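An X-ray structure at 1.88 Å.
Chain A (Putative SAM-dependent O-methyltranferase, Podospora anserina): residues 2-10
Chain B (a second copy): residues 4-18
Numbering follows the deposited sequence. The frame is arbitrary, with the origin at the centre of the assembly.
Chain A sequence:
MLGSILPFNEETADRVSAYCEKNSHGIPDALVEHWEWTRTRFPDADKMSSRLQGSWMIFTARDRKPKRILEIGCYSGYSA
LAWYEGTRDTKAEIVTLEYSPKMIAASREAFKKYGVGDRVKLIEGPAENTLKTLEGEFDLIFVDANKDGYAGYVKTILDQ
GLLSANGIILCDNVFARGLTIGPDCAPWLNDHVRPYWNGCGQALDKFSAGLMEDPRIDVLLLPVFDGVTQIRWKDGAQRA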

# COMPACT_ATOMS: atom_id res chain seq x y z
N LEU A 2 -2.14 6.65 20.10
CA LEU A 2 -1.01 6.13 19.35
C LEU A 2 -1.49 5.72 17.95
O LEU A 2 -2.67 5.44 17.75
CB LEU A 2 -0.36 4.95 20.10
CG LEU A 2 0.68 4.05 19.42
CD1 LEU A 2 1.79 3.72 20.40
CD2 LEU A 2 0.04 2.77 18.90
N GLY A 3 -0.57 5.70 16.99
CA GLY A 3 -0.95 5.56 15.60
C GLY A 3 -0.67 4.25 14.90
O GLY A 3 -0.62 3.18 15.50
N SER A 4 -0.44 4.38 13.60
CA SER A 4 -0.41 3.27 12.66
C SER A 4 0.97 2.80 12.25
O SER A 4 1.09 1.84 11.50
CB SER A 4 -1.19 3.65 11.41
OG SER A 4 -2.52 3.98 11.74
N ILE A 5 2.01 3.49 12.72
CA ILE A 5 3.36 3.23 12.22
C ILE A 5 4.26 2.59 13.27
O ILE A 5 4.33 3.05 14.40
CB ILE A 5 4.00 4.56 11.72
CG1 ILE A 5 3.17 5.12 10.57
CG2 ILE A 5 5.45 4.37 11.33
CD1 ILE A 5 3.57 6.54 10.20
N LEU A 6 4.95 1.53 12.89
CA LEU A 6 5.88 0.86 13.79
C LEU A 6 7.20 1.61 13.88
O LEU A 6 7.79 1.93 12.83
CB LEU A 6 6.14 -0.57 13.35
CG LEU A 6 4.97 -1.55 13.45
CD1 LEU A 6 5.45 -2.88 12.93
CD2 LEU A 6 4.45 -1.68 14.89
N PRO A 7 7.67 1.87 15.11
CA PRO A 7 8.96 2.53 15.26
C PRO A 7 10.11 1.51 15.17
O PRO A 7 10.05 0.45 15.80
CB PRO A 7 8.86 3.18 16.65
CG PRO A 7 7.93 2.29 17.41
CD PRO A 7 6.98 1.67 16.40
N PHE A 8 11.12 1.84 14.36
CA PHE A 8 12.30 1.00 14.16
C PHE A 8 13.54 1.91 14.23
O PHE A 8 13.49 3.03 13.74
CB PHE A 8 12.26 0.28 12.80
CG PHE A 8 11.22 -0.83 12.69
CD1 PHE A 8 11.27 -1.94 13.53
CD2 PHE A 8 10.22 -0.78 11.73
CE1 PHE A 8 10.34 -2.96 13.44
CE2 PHE A 8 9.27 -1.81 11.63
CZ PHE A 8 9.34 -2.90 12.48
N ASN A 9 14.63 1.45 14.83
CA ASN A 9 15.87 2.21 14.69
C ASN A 9 16.48 1.87 13.33
O ASN A 9 15.96 1.01 12.62
CB ASN A 9 16.85 1.95 15.86
CG ASN A 9 17.34 0.50 15.96
OD1 ASN A 9 17.25 -0.29 15.02
ND2 ASN A 9 17.92 0.17 17.10
N GLU A 10 17.56 2.55 12.95
CA GLU A 10 18.11 2.38 11.60
C GLU A 10 18.45 0.93 11.22
O GLU A 10 18.02 0.42 10.16
CB GLU A 10 19.35 3.24 11.44
CG GLU A 10 19.06 4.72 11.44
CD GLU A 10 20.32 5.53 11.48
OE1 GLU A 10 20.68 6.00 12.58
OE2 GLU A 10 20.96 5.69 10.42
N SER B 4 14.08 0.05 2.64
CA SER B 4 12.90 0.73 2.14
C SER B 4 12.01 1.23 3.27
O SER B 4 10.88 1.65 3.03
CB SER B 4 12.09 -0.20 1.24
OG SER B 4 12.88 -0.60 0.15
N ILE B 5 12.51 1.17 4.50
CA ILE B 5 11.72 1.60 5.64
C ILE B 5 12.39 2.77 6.39
O ILE B 5 13.57 2.67 6.75
CB ILE B 5 11.50 0.45 6.62
CG1 ILE B 5 10.77 -0.71 5.93
CG2 ILE B 5 10.72 0.95 7.85
CD1 ILE B 5 10.79 -1.97 6.73
N LEU B 6 11.64 3.84 6.62
CA LEU B 6 12.15 4.99 7.37
C LEU B 6 12.22 4.68 8.85
O LEU B 6 11.25 4.21 9.42
CB LEU B 6 11.27 6.22 7.16
CG LEU B 6 11.26 6.76 5.73
CD1 LEU B 6 10.33 7.94 5.63
CD2 LEU B 6 12.68 7.15 5.30
N PRO B 7 13.37 4.97 9.50
CA PRO B 7 13.42 4.71 10.94
C PRO B 7 12.80 5.86 11.72
O PRO B 7 13.15 7.00 11.48
CB PRO B 7 14.91 4.57 11.22
CG PRO B 7 15.57 5.46 10.19
CD PRO B 7 14.67 5.42 8.97
N PHE B 8 11.87 5.56 12.63
CA PHE B 8 11.27 6.56 13.52
C PHE B 8 11.32 6.09 14.96
O PHE B 8 11.19 4.89 15.22
CB PHE B 8 9.81 6.82 13.15
CG PHE B 8 9.60 7.42 11.79
CD1 PHE B 8 10.09 8.69 11.50
CD2 PHE B 8 8.87 6.76 10.83
CE1 PHE B 8 9.89 9.26 10.26
CE2 PHE B 8 8.66 7.33 9.58
CZ PHE B 8 9.17 8.57 9.30
N ASN B 9 11.48 7.00 15.92
CA ASN B 9 11.26 6.59 17.31
C ASN B 9 9.75 6.64 17.58
O ASN B 9 8.98 6.99 16.68
CB ASN B 9 12.07 7.43 18.32
CG ASN B 9 11.78 8.92 18.24
OD1 ASN B 9 10.74 9.35 17.76
ND2 ASN B 9 12.71 9.73 18.74
N GLU B 10 9.32 6.26 18.78
CA GLU B 10 7.88 6.16 19.08
C GLU B 10 7.14 7.49 18.86
O GLU B 10 6.12 7.55 18.16
CB GLU B 10 7.66 5.70 20.52
CG GLU B 10 8.29 4.35 20.83
CD GLU B 10 8.26 4.00 22.30
OE1 GLU B 10 9.33 4.05 22.94
OE2 GLU B 10 7.16 3.66 22.82
N GLU B 11 7.68 8.56 19.46
CA GLU B 11 7.03 9.87 19.39
C GLU B 11 6.87 10.31 17.94
O GLU B 11 5.80 10.77 17.52
CB GLU B 11 7.84 10.92 20.18
CG GLU B 11 7.16 12.27 20.26
CD GLU B 11 8.12 13.38 20.66
OE1 GLU B 11 9.29 13.08 20.97
OE2 GLU B 11 7.70 14.56 20.66
N THR B 12 7.94 10.14 17.17
CA THR B 12 7.94 10.55 15.77
C THR B 12 7.06 9.66 14.90
O THR B 12 6.36 10.15 14.03
CB THR B 12 9.36 10.56 15.20
OG1 THR B 12 10.22 11.32 16.06
CG2 THR B 12 9.37 11.18 13.81
N ALA B 13 7.08 8.35 15.13
CA ALA B 13 6.14 7.48 14.42
C ALA B 13 4.71 7.98 14.63
O ALA B 13 3.89 8.04 13.68
CB ALA B 13 6.27 6.03 14.90
N ASP B 14 4.39 8.33 15.87
CA ASP B 14 3.03 8.78 16.16
C ASP B 14 2.74 10.12 15.47
O ASP B 14 1.63 10.34 14.95
CB ASP B 14 2.81 8.87 17.67
CG ASP B 14 2.48 7.51 18.28
OD1 ASP B 14 2.32 6.53 17.50
OD2 ASP B 14 2.36 7.40 19.52
N ARG B 15 3.71 11.03 15.45
CA ARG B 15 3.52 12.29 14.71
C ARG B 15 3.28 12.07 13.20
O ARG B 15 2.43 12.73 12.58
CB ARG B 15 4.73 13.21 14.89
CG ARG B 15 4.72 13.97 16.19
CD ARG B 15 6.06 14.68 16.40
NE ARG B 15 6.26 15.79 15.48
CZ ARG B 15 7.39 16.50 15.43
NH1 ARG B 15 8.40 16.18 16.21
NH2 ARG B 15 7.50 17.53 14.60
N VAL B 16 4.03 11.15 12.61
CA VAL B 16 3.90 10.91 11.18
C VAL B 16 2.56 10.25 10.88
O VAL B 16 1.90 10.60 9.90
CB VAL B 16 5.06 10.05 10.64
CG1 VAL B 16 4.85 9.75 9.16
CG2 VAL B 16 6.40 10.81 10.85
N SER B 17 2.14 9.33 11.74
CA SER B 17 0.83 8.71 11.59
C SER B 17 -0.30 9.76 11.69
O SER B 17 -1.23 9.78 10.86
CB SER B 17 0.66 7.61 12.64
OG SER B 17 -0.60 6.98 12.50
N ALA B 18 -0.19 10.67 12.66
CA ALA B 18 -1.20 11.73 12.77
C ALA B 18 -1.21 12.61 11.50
O ALA B 18 -2.27 13.07 11.05
CB ALA B 18 -0.95 12.60 14.01
O HOH W 1 2.61 5.20 15.09
O HOH W 2 10.16 3.39 11.92

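The N-terminal segment of chain A, without regular helix or strand, lies against the equivalent segment of chain B and the first turns of the helix that begins at Glu B10. The chains pass closest in backbone terms at Pro A7-Phe A8 and Pro B7-Phe B8, where these two steps run in opposite directions; the segments as a whole cross. The CA atoms of Pro A7 and Phe B8, and of Phe A8 and Pro B7, are each 5.0 Å apart; together the segments bury 680 Å².

Two side chains of the helix satisfy successive amides of chain A. Gly A3 N donates to Asp B14 OD1 (3.0 Å), and Ser A4 N donates to Ser B17 OG (2.8 Å). Asp B14 and Ser B17, nearly one turn apart, thus present their acceptors to a loop whose amides have no helical partners. The close approach depends on glycine: a CB on Gly A3 would lie 2.4 Å from Ser B17 OG, a clash. Asp B14 OD1 also accepts from water 1, at 2.8 Å, and this water in turn accepts from Ile A5 N, at 3.0 Å, so a third consecutive amide is satisfied.

Beyond this polar end, Ile A5 points toward the helix and covers its apolar side. Its CD1 meets Val B16 CG1 at 3.6 Å, while its CG2 lies 4.0 Å from Ala B13 CB and 4.2 Å from Phe B8 CD2. The reciprocal contact, Phe A8 CD2 to Ile B5 CG2, is 4.3 Å. Pro A7 CB packs 4.2 Å from Ala B13 CB.

At the centre, water 2 joins both chains with full use of its four bonds. It accepts from Phe A8 N (3.0 Å) and Phe B8 N (2.9 Å) and donates to Leu A6 O (2.9 Å) and Leu B6 O (2.8 Å). At the helix start, Asn B9 OD1 caps Thr B12 N (3.0 Å) and also accepts from Thr B12 OG1 (2.7 Å).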